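Local coordinates for protein putative alkaline phosphatase (Pseudomonas fluorescens, PDB 4F1V) that binds phosphate with high affinity in the periplasm and probably delivers it to a PstSACB-type ABC transporter for import, at residues Leu109-Leu114 with Thr153-Ala158; Gly116-Arg121 with Ile137-Arg142; Gly120-Asn123 with Gly127-Gly130; Thr196-Ala199 with Ile205-Met208. One frame throughout, in Å; residues are numbered along the deposited sequence.

Interaction 1 (Leu109-Leu114 with Thr153-Ala158); sequences LSVQEL and TRFLNA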
loop_
_atom_site.group_PDB
_atom_site.type_symbol
_atom_site.label_atom_id
_atom_site.label_comp_id
_atom_site.label_asym_id
_atom_site.label_seq_id
_atom_site.Cartn_x
_atom_site.Cartn_y
_atom_site.Cartn_z
ATOM N N LEU A 109 19.670 -3.924 9.599
ATOM C CA LEU A 109 19.571 -5.242 9.009
ATOM C C LEU A 109 20.189 -5.261 7.627
ATOM O O LEU A 109 19.864 -4.457 6.760
ATOM C CB LEU A 109 18.094 -5.614 8.852
ATOM C CG LEU A 109 17.334 -5.860 10.139
ATOM C CD1 LEU A 109 15.823 -5.829 9.866
ATOM C CD2 LEU A 109 17.728 -7.188 10.745
ATOM N N SER A 110 21.029 -6.266 7.355
ATOM C CA SER A 110 21.318 -6.602 5.961
ATOM C C SER A 110 20.021 -7.180 5.337
ATOM O O SER A 110 19.142 -7.642 6.057
ATOM C CB SER A 110 22.456 -7.585 5.829
ATOM O OG SER A 110 22.044 -8.835 6.331
ATOM N N VAL A 111 19.942 -7.147 4.020
ATOM C CA VAL A 111 18.798 -7.794 3.372
ATOM C C VAL A 111 18.720 -9.258 3.723
ATOM O O VAL A 111 17.632 -9.803 4.023
ATOM C CB VAL A 111 18.829 -7.521 1.858
ATOM C CG1 VAL A 111 17.807 -8.388 1.121
ATOM C CG2 VAL A 111 18.589 -6.040 1.594
ATOM N N GLN A 112 19.867 -9.948 3.768
ATOM C CA GLN A 112 19.823 -11.353 4.131
ATOM C C GLN A 112 19.397 -11.591 5.561
ATOM O O GLN A 112 18.701 -12.555 5.867
ATOM C CB GLN A 112 21.143 -12.042 3.777
ATOM C CG GLN A 112 21.370 -12.183 2.291
ATOM C CD GLN A 112 20.220 -12.835 1.581
ATOM O OE1 GLN A 112 19.822 -13.952 1.942
ATOM N NE2 GLN A 112 19.605 -12.166 0.622
ATOM N N GLU A 113 19.790 -10.667 6.495
ATOM C CA GLU A 113 19.291 -10.805 7.850
ATOM C C GLU A 113 17.759 -10.590 7.903
ATOM O O GLU A 113 17.063 -11.279 8.642
ATOM C CB GLU A 113 19.951 -9.786 8.802
ATOM C CG GLU A 113 21.386 -10.207 9.194
ATOM C CD GLU A 113 22.165 -9.090 9.916
ATOM O OE1 GLU A 113 23.184 -9.434 10.568
ATOM O OE2 GLU A 113 21.769 -7.900 9.770
ATOM N N LEU A 114 17.229 -9.605 7.197
ATOM C CA LEU A 114 15.797 -9.395 7.113
ATOM C C LEU A 114 15.100 -10.695 6.647
ATOM O O LEU A 114 14.119 -11.148 7.244
ATOM C CB LEU A 114 15.502 -8.239 6.159
ATOM C CG LEU A 114 14.000 -7.945 5.925
ATOM C CD1 LEU A 114 13.406 -7.088 6.999
ATOM C CD2 LEU A 114 13.802 -7.258 4.572
ATOM N N THR A 153 5.940 -8.736 0.876
ATOM C CA THR A 153 6.267 -10.044 0.295
ATOM C C THR A 153 6.749 -9.927 -1.131
ATOM O O THR A 153 7.524 -10.782 -1.574
ATOM C CB THR A 153 5.122 -11.054 0.441
ATOM O OG1 THR A 153 3.952 -10.628 -0.311
ATOM C CG2 THR A 153 4.793 -11.345 1.872
ATOM N N ARG A 154 6.405 -8.869 -1.879
ATOM C CA ARG A 154 7.087 -8.628 -3.167
ATOM C C ARG A 154 8.585 -8.524 -2.962
ATOM O O ARG A 154 9.398 -9.036 -3.762
ATOM C CB ARG A 154 6.526 -7.378 -3.860
ATOM C CG ARG A 154 5.111 -7.614 -4.437
ATOM C CD ARG A 154 4.634 -6.386 -5.244
ATOM N NE ARG A 154 3.270 -6.458 -5.668
ATOM C CZ ARG A 154 2.765 -7.320 -6.559
ATOM N NH1 ARG A 154 3.566 -8.073 -7.275
ATOM N NH2 ARG A 154 1.434 -7.305 -6.771
ATOM N N PHE A 155 9.003 -7.793 -1.907
ATOM C CA PHE A 155 10.439 -7.560 -1.657
ATOM C C PHE A 155 11.103 -8.890 -1.253
ATOM O O PHE A 155 12.157 -9.289 -1.770
ATOM C CB PHE A 155 10.626 -6.485 -0.587
ATOM C CG PHE A 155 12.077 -6.190 -0.332
ATOM C CD1 PHE A 155 12.770 -5.373 -1.215
ATOM C CD2 PHE A 155 12.788 -6.675 0.750
ATOM C CE1 PHE A 155 14.104 -5.051 -1.028
ATOM C CE2 PHE A 155 14.137 -6.381 0.953
ATOM C CZ PHE A 155 14.781 -5.566 0.064
ATOM N N LEU A 156 10.485 -9.627 -0.308
ATOM C CA LEU A 156 11.048 -10.898 0.130
ATOM C C LEU A 156 11.138 -11.883 -1.055
ATOM O O LEU A 156 12.128 -12.612 -1.205
ATOM C CB LEU A 156 10.213 -11.492 1.258
ATOM C CG LEU A 156 10.068 -10.639 2.520
ATOM C CD1 LEU A 156 9.173 -11.384 3.508
ATOM C CD2 LEU A 156 11.413 -10.278 3.149
ATOM N N ASN A 157 10.098 -11.906 -1.905
ATOM C CA ASN A 157 10.078 -12.784 -3.060
ATOM C C ASN A 157 11.276 -12.463 -3.996
ATOM O O ASN A 157 11.876 -13.359 -4.578
ATOM C CB ASN A 157 8.726 -12.649 -3.773
ATOM C CG ASN A 157 8.700 -13.325 -5.110
ATOM O OD1 ASN A 157 8.915 -12.691 -6.149
ATOM N ND2 ASN A 157 8.411 -14.627 -5.126
ATOM N N ALA A 158 11.584 -11.182 -4.134
ATOM C CA ALA A 158 12.617 -10.749 -5.041
ATOM C C ALA A 158 14.053 -10.939 -4.504
ATOM O O ALA A 158 14.983 -11.057 -5.285
ATOM C CB ALA A 158 12.440 -9.285 -5.389
#
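Val111 and Leu114, one turn apart on helix 111-119, meet Phe155 and Leu156 of helix 147-159 in a wholly apolar contact. Leu109 lies on strand 108-109, just ahead of this helix, and shares backbone hydrogen bonds with Arg228 and Gly230. Ser110 caps the helix through a capping box. Ser110 OG accepts from Glu113 N at 2.9 Å. In return, Ser110 N gives its hydrogen to Glu113 OE2 at 3.0 Å, on the anti side of the carboxylate and tilted out of its plane. That carboxylate also forms a salt bridge with Lys231. Val111 brings CG2 to Phe155 CZ at 4.1 Å. Leu114, in one of its two conformers, sends CD2 to Phe155 CE2 at 3.7 Å. Both methyls reach the ring at its edge, near its plane. Phe155 offers this edge because its CG lies anti to the backbone N (chi1 -178°), extending the ring toward helix 111-119. The same Leu114 CD2 also touches Leu156 CD2 at 4.1 Å. A serine in place of Phe155 would probably leave Val111 and Leu114 facing a gap and Tyr283 without its T-shaped partner. The contact packs together two helices of one lobe of the venus-flytrap fold, helix 147-159 beginning at the phosphate-pocket residues Gly147 and Thr148; a disulfide between Cys115 and Cys160 links helix 111-119 to the residue following helix 147-159.

Interaction 2 (Gly116-Arg121 with Ile137-Arg142); sequences GVFSGR and IVVVYR. With PI (hydrogenphosphate ion), chain B.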
loop_
_atom_site.group_PDB
_atom_site.type_symbol
_atom_site.label_atom_id
_atom_site.label_comp_id
_atom_site.label_asym_id
_atom_site.label_seq_id
_atom_site.Cartn_x
_atom_site.Cartn_y
_atom_site.Cartn_z
ATOM N N GLY A 116 16.178 -13.714 6.874
ATOM C CA GLY A 116 16.287 -14.728 7.928
ATOM C C GLY A 116 15.385 -14.485 9.091
ATOM O O GLY A 116 14.870 -15.440 9.682
ATOM N N VAL A 117 15.148 -13.226 9.477
ATOM C CA VAL A 117 14.202 -12.944 10.547
ATOM C C VAL A 117 12.796 -13.380 10.136
ATOM O O VAL A 117 12.056 -14.047 10.894
ATOM C CB VAL A 117 14.251 -11.453 10.923
ATOM C CG1 VAL A 117 13.089 -11.083 11.816
ATOM C CG2 VAL A 117 15.593 -11.115 11.603
ATOM N N PHE A 118 12.385 -13.007 8.894
ATOM C CA PHE A 118 11.008 -13.305 8.480
ATOM C C PHE A 118 10.774 -14.754 8.048
ATOM O O PHE A 118 9.616 -15.138 7.948
ATOM C CB PHE A 118 10.490 -12.222 7.515
ATOM C CG PHE A 118 10.189 -10.940 8.257
ATOM C CD1 PHE A 118 11.160 -9.962 8.460
ATOM C CD2 PHE A 118 8.942 -10.778 8.871
ATOM C CE1 PHE A 118 10.918 -8.816 9.232
ATOM C CE2 PHE A 118 8.683 -9.607 9.614
ATOM C CZ PHE A 118 9.652 -8.626 9.790
ATOM N N SER A 119 11.851 -15.501 7.795
ATOM C CA SER A 119 11.749 -16.923 7.515
ATOM C C SER A 119 11.825 -17.781 8.823
ATOM O O SER A 119 11.583 -18.974 8.755
ATOM C CB SER A 119 12.821 -17.416 6.582
ATOM O OG SER A 119 14.048 -17.472 7.282
ATOM N N GLY A 120 12.279 -17.171 9.897
ATOM C CA GLY A 120 12.541 -17.865 11.175
ATOM C C GLY A 120 13.969 -18.435 11.273
ATOM O O GLY A 120 14.293 -18.945 12.369
ATOM N N ARG A 121 14.799 -18.321 10.260
ATOM C CA ARG A 121 16.190 -18.787 10.338
ATOM C C ARG A 121 16.984 -18.067 11.426
ATOM O O ARG A 121 17.800 -18.673 12.111
ATOM C CB ARG A 121 16.840 -18.605 8.964
ATOM C CG ARG A 121 18.350 -18.864 8.912
ATOM C CD ARG A 121 18.871 -18.827 7.509
ATOM N NE ARG A 121 18.578 -17.586 6.789
ATOM C CZ ARG A 121 19.324 -16.508 6.820
ATOM N NH1 ARG A 121 20.401 -16.401 7.624
ATOM N NH2 ARG A 121 18.995 -15.473 6.057
ATOM N N ILE A 137 13.697 -13.310 19.249
ATOM C CA ILE A 137 12.879 -12.474 18.363
ATOM C C ILE A 137 11.483 -13.130 18.212
ATOM O O ILE A 137 11.389 -14.315 17.933
ATOM C CB ILE A 137 13.510 -12.355 16.965
ATOM C CG1 ILE A 137 14.912 -11.792 17.016
ATOM C CG2 ILE A 137 12.589 -11.568 16.006
ATOM C CD1 ILE A 137 15.644 -11.810 15.695
ATOM N N VAL A 138 10.431 -12.349 18.387
ATOM C CA VAL A 138 9.066 -12.708 18.023
ATOM C C VAL A 138 8.602 -11.825 16.823
ATOM O O VAL A 138 8.677 -10.579 16.868
ATOM C CB VAL A 138 8.190 -12.594 19.248
ATOM C CG1 VAL A 138 6.706 -12.723 18.889
ATOM C CG2 VAL A 138 8.612 -13.691 20.272
ATOM N N VAL A 139 8.198 -12.509 15.740
ATOM C CA VAL A 139 7.685 -11.806 14.567
ATOM C C VAL A 139 6.160 -11.588 14.739
ATOM O O VAL A 139 5.431 -12.514 15.034
ATOM C CB VAL A 139 7.967 -12.672 13.320
ATOM C CG1 VAL A 139 7.242 -12.081 12.095
ATOM C CG2 VAL A 139 9.479 -12.725 13.090
ATOM N N VAL A 140 5.734 -10.354 14.482
ATOM C CA VAL A 140 4.314 -9.998 14.433
ATOM C C VAL A 140 3.941 -9.757 12.960
ATOM O O VAL A 140 4.713 -9.165 12.205
ATOM C CB VAL A 140 4.011 -8.719 15.262
ATOM C CG1 VAL A 140 2.505 -8.449 15.287
ATOM C CG2 VAL A 140 4.547 -8.852 16.682
ATOM N N TYR A 141 2.793 -10.256 12.521
ATOM C CA TYR A 141 2.367 -10.186 11.130
ATOM C C TYR A 141 0.859 -9.932 11.084
ATOM O O TYR A 141 0.136 -10.093 12.045
ATOM C CB TYR A 141 2.785 -11.424 10.345
ATOM C CG TYR A 141 2.016 -12.660 10.771
ATOM C CD1 TYR A 141 0.875 -13.060 10.089
ATOM C CD2 TYR A 141 2.424 -13.406 11.863
ATOM C CE1 TYR A 141 0.137 -14.157 10.453
ATOM C CE2 TYR A 141 1.662 -14.478 12.298
ATOM C CZ TYR A 141 0.528 -14.884 11.604
ATOM O OH TYR A 141 -0.228 -15.984 11.994
ATOM N N ARG A 142 0.386 -9.557 9.873
ATOM C CA ARG A 142 -1.037 -9.254 9.677
ATOM C C ARG A 142 -1.850 -10.519 9.484
ATOM O O ARG A 142 -1.567 -11.327 8.583
ATOM C CB ARG A 142 -1.204 -8.289 8.459
ATOM C CG ARG A 142 -0.692 -6.891 8.741
ATOM C CD ARG A 142 -1.653 -6.088 9.608
ATOM N NE ARG A 142 -2.909 -5.786 8.913
ATOM C CZ ARG A 142 -3.010 -4.829 7.993
ATOM N NH1 ARG A 142 -1.997 -3.974 7.763
ATOM N NH2 ARG A 142 -4.152 -4.711 7.310
HETATM P P PI B . -3.438 -2.646 4.522
HETATM O O1 PI B . -4.172 -3.432 3.436
HETATM O O2 PI B . -4.343 -2.383 5.728
HETATM O O3 PI B . -2.153 -3.376 4.933
HETATM O O4 PI B . -3.055 -1.256 3.941
#
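The last turn of helix 111-119 lies over strand 138-142, with the CA atoms of Phe118 and Val139 7.1 Å apart and no hydrogen bond between the segments. Val139 splits its methyls: Val139 CG1 meets Phe118 CE2 at 3.8 Å, oblique to the ring, and Val139 CG2 lies 3.6 Å from Val117 O. Val117 straddles the strand's start: its CG1 faces Val139, and its CG2 reaches Ile137 CD1 at 4.2 Å, the side chains crossing at about a right angle. Val140 points away, to Val194 and Ala197 of helix 190-198, so strand 138-142, parallel to its neighbours 204-205 and 186-188, is covered by helices on both faces, the layered alpha/beta build of a lobe in venus-flytrap binding proteins. The strand's far end enters the phosphate site. The chain of Arg142, bent at chi2 and chi3, presents two nitrogens: NH2 donates to hydrogenphosphate O2 at 2.8 Å (164°), in the guanidinium plane, and NH1 to O3 at 2.9 Å along a more bent path (131°). NH2 also pairs with Glu144. A leucine here would probably strip two phosphate oxygens of these donors and leave Glu144 without this counter-charge. Ser33, Thr148, Thr9 and Ser146 also bind the ion.

Interaction 3 (Gly120-Asn123 with Gly127-Gly130); sequences GRIN and GISG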
loop_
_atom_site.group_PDB
_atom_site.type_symbol
_atom_site.label_atom_id
_atom_site.label_comp_id
_atom_site.label_asym_id
_atom_site.label_seq_id
_atom_site.Cartn_x
_atom_site.Cartn_y
_atom_site.Cartn_z
ATOM N N GLY A 120 12.279 -17.171 9.897
ATOM C CA GLY A 120 12.541 -17.865 11.175
ATOM C C GLY A 120 13.969 -18.435 11.273
ATOM O O GLY A 120 14.293 -18.945 12.369
ATOM N N ARG A 121 14.799 -18.321 10.260
ATOM C CA ARG A 121 16.190 -18.787 10.338
ATOM C C ARG A 121 16.984 -18.067 11.426
ATOM O O ARG A 121 17.800 -18.673 12.111
ATOM C CB ARG A 121 16.840 -18.605 8.964
ATOM C CG ARG A 121 18.350 -18.864 8.912
ATOM C CD ARG A 121 18.871 -18.827 7.509
ATOM N NE ARG A 121 18.578 -17.586 6.789
ATOM C CZ ARG A 121 19.324 -16.508 6.820
ATOM N NH1 ARG A 121 20.401 -16.401 7.624
ATOM N NH2 ARG A 121 18.995 -15.473 6.057
ATOM N N ILE A 122 16.773 -16.767 11.531
ATOM C CA ILE A 122 17.398 -15.934 12.558
ATOM C C ILE A 122 16.299 -15.610 13.559
ATOM O O ILE A 122 15.304 -14.954 13.237
ATOM C CB ILE A 122 17.972 -14.645 11.996
ATOM C CG1 ILE A 122 19.085 -14.990 10.998
ATOM C CG2 ILE A 122 18.507 -13.737 13.132
ATOM C CD1 ILE A 122 19.590 -13.754 10.276
ATOM N N ASN A 123 16.428 -16.143 14.796
ATOM C CA ASN A 123 15.376 -16.055 15.784
ATOM C C ASN A 123 15.876 -15.497 17.108
ATOM O O ASN A 123 15.130 -15.579 18.112
ATOM C CB ASN A 123 14.612 -17.372 15.921
ATOM C CG ASN A 123 15.503 -18.505 16.378
ATOM O OD1 ASN A 123 16.542 -18.266 16.975
ATOM N ND2 ASN A 123 15.077 -19.742 16.176
ATOM N N GLY A 127 21.715 -12.816 16.646
ATOM C CA GLY A 127 21.918 -13.219 15.277
ATOM C C GLY A 127 21.830 -12.089 14.255
ATOM O O GLY A 127 22.002 -12.343 13.069
ATOM N N ILE A 128 21.574 -10.873 14.696
ATOM C CA ILE A 128 21.654 -9.646 13.896
ATOM C C ILE A 128 22.980 -9.020 14.258
ATOM O O ILE A 128 23.209 -8.667 15.420
ATOM C CB ILE A 128 20.454 -8.741 14.155
ATOM C CG1 ILE A 128 19.115 -9.395 13.788
ATOM C CG2 ILE A 128 20.681 -7.418 13.419
ATOM C CD1 ILE A 128 17.901 -8.651 14.309
ATOM N N SER A 129 23.898 -8.878 13.291
ATOM C CA SER A 129 25.210 -8.423 13.640
ATOM C C SER A 129 25.187 -6.983 14.104
ATOM O O SER A 129 24.428 -6.124 13.629
ATOM C CB SER A 129 26.176 -8.614 12.473
ATOM O OG SER A 129 25.865 -7.755 11.408
ATOM N N GLY A 130 26.056 -6.682 15.116
ATOM C CA GLY A 130 26.174 -5.330 15.617
ATOM C C GLY A 130 24.943 -4.804 16.367
ATOM O O GLY A 130 24.835 -3.607 16.530
#
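Ile122 CG2 rests against the Gly127 peptide, 3.8 Å from Gly127 O and 3.9 Å from Gly127 C. The delta methyl of the same isoleucine approaches the carbonyl too, with Ile122 CD1 4.0 Å from Gly127 O, so two branches of one side chain lean on a single peptide group. A wider touch follows at Ile128, whose CG1 comes within 4.4 Å of Ile122 CG2. No hydrogen bond joins the two segments. Gly127 suits this place because a beta carbon would fall 3.0 Å from Ile122 CG2, a tight fit; without one, the backbone can come close, and the CA atoms of Ile122 and Gly127 are 5.9 Å apart. The first torsion of Ile122 sets up the contact: CG2 stands anti to the backbone N and CG1 anti to the carbonyl carbon (chi1 -63°), which lets both ends of the branched chain reach the glycine. In the next shell the backbone holds Ile122 in place, bonded to Gly116 in the helix before it, while Asn123 is paired through its backbone with Ile137. Ser129 N bonds to Glu113 OE1, which ties 127-130 to the start of the same helix, and Ser129 OG bonds to Lys231 after strand 228-229. The positive phi of Gly120 (89°) lets the chain leave the helix and turn toward Ile122. The contact draws together two parts of the loop between helix 111-119 and strand 138-142, against the side of that helix, where both isoleucines also touch Glu113.

Interaction 4 (Thr196-Ala199 with Ile205-Met208); sequences TALA and ITYM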
loop_
_atom_site.group_PDB
_atom_site.type_symbol
_atom_site.label_atom_id
_atom_site.label_comp_id
_atom_site.label_asym_id
_atom_site.label_seq_id
_atom_site.Cartn_x
_atom_site.Cartn_y
_atom_site.Cartn_z
ATOM N N THR A 196 0.034 -2.213 18.277
ATOM C CA THR A 196 -0.334 -2.536 19.648
ATOM C C THR A 196 0.298 -3.838 20.118
ATOM O O THR A 196 0.864 -3.957 21.201
ATOM C CB THR A 196 -1.892 -2.558 19.776
ATOM O OG1 THR A 196 -2.348 -1.233 19.523
ATOM C CG2 THR A 196 -2.352 -3.098 21.113
ATOM N N ALA A 197 0.247 -4.860 19.233
ATOM C CA ALA A 197 0.853 -6.138 19.567
ATOM C C ALA A 197 2.383 -6.021 19.671
ATOM O O ALA A 197 2.997 -6.706 20.513
ATOM C CB ALA A 197 0.463 -7.209 18.514
ATOM N N LEU A 198 3.021 -5.200 18.851
ATOM C CA LEU A 198 4.464 -5.059 18.926
ATOM C C LEU A 198 4.918 -4.734 20.366
ATOM O O LEU A 198 5.949 -5.182 20.851
ATOM C CB LEU A 198 4.904 -3.975 17.933
ATOM C CG LEU A 198 6.356 -3.961 17.513
ATOM C CD1 LEU A 198 6.676 -5.119 16.558
ATOM C CD2 LEU A 198 6.676 -2.623 16.812
ATOM N N ALA A 199 4.086 -3.915 21.045
ATOM C CA ALA A 199 4.384 -3.445 22.358
ATOM C C ALA A 199 3.973 -4.422 23.437
ATOM O O ALA A 199 4.347 -4.232 24.646
ATOM C CB ALA A 199 3.671 -2.097 22.568
ATOM N N ILE A 205 9.183 -7.728 16.348
ATOM C CA ILE A 205 9.557 -7.029 15.119
ATOM C C ILE A 205 8.427 -7.249 14.084
ATOM O O ILE A 205 7.769 -8.280 14.100
ATOM C CB ILE A 205 10.937 -7.560 14.564
ATOM C CG1 ILE A 205 11.451 -6.689 13.420
ATOM C CG2 ILE A 205 10.881 -9.036 14.212
ATOM C CD1 ILE A 205 12.957 -6.880 13.231
ATOM N N THR A 206 8.246 -6.301 13.179
ATOM C CA THR A 206 7.207 -6.435 12.133
ATOM C C THR A 206 7.596 -5.583 10.913
ATOM O O THR A 206 8.657 -4.965 10.884
ATOM C CB THR A 206 5.823 -6.045 12.708
ATOM O OG1 THR A 206 4.786 -6.479 11.823
ATOM C CG2 THR A 206 5.680 -4.573 12.918
ATOM N N TYR A 207 6.665 -5.597 9.943
ATOM C CA TYR A 207 6.704 -4.762 8.753
ATOM C C TYR A 207 5.482 -3.848 8.799
ATOM O O TYR A 207 4.423 -4.230 9.314
ATOM C CB TYR A 207 6.715 -5.635 7.462
ATOM C CG TYR A 207 5.533 -6.574 7.374
ATOM C CD1 TYR A 207 4.375 -6.206 6.702
ATOM C CD2 TYR A 207 5.553 -7.800 8.033
ATOM C CE1 TYR A 207 3.258 -7.043 6.663
ATOM C CE2 TYR A 207 4.440 -8.639 7.977
ATOM C CZ TYR A 207 3.307 -8.283 7.304
ATOM O OH TYR A 207 2.204 -9.105 7.311
ATOM N N MET A 208 5.615 -2.605 8.277
ATOM C CA MET A 208 4.591 -1.603 8.641
ATOM C C MET A 208 4.591 -0.387 7.729
ATOM O O MET A 208 5.646 0.101 7.277
ATOM C CB MET A 208 4.896 -1.126 10.084
ATOM C CG MET A 208 3.903 -0.193 10.733
ATOM S SD MET A 208 2.183 -0.774 10.755
ATOM C CE MET A 208 2.394 -2.316 11.603
#
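Leu198 meets Ile205 and Thr206 through a single methyl, CD1, in one of its two deposited conformers. The close part of the contact is made against backbone: Leu198 CD1 lies 3.6 Å from Ile205 N and 3.7 Å from Ile205 C, wedged over the main chain and not against the isoleucine side chain, which points away. Beyond it, Thr206 CG2 touches the same Leu198 CD1 at 3.8 Å. The threonine can offer its methyl because its hydroxyl is turned elsewhere: OG1 stands anti to the backbone N (chi1 -166°) and is hydrogen-bonded to Val140 O, so the polar end is paired with the neighbouring strand while the carbon end faces the helix. The loose side is the helix surface beyond Leu198. Thr196 and Ala199 face solvent and make no contact with 205-208. Ile205 is bonded through its backbone to Val138 and Val140, in parallel with strand 138-142. Since helix 190-198 runs between the parallel strands 186-188 and 204-205, which flank 138-142 on either side, the contact closes a beta-alpha-beta crossover, the connection on which such alpha/beta lobes are built.

In the fold
From the N terminus, interaction 1 closes the longest of the loops, from strand 108-109 and the start of helix 111-119 to helix 147-159. Nested inside it, interaction 2 brings the end of the same helix over strand 138-142. Interaction 3, also nested within interaction 1, starts from the stretch shared with interaction 2, Gly120 and Arg121, and folds the connecting loop back on itself. Interaction 4 follows in series and closes the connection from helix 190-198 to strand 204-205. It meets interaction 2 along strand 138-142. Together the contacts join helices 111-119 and 147-159, and place helices 111-119 and 190-198 on the two faces of one sheet.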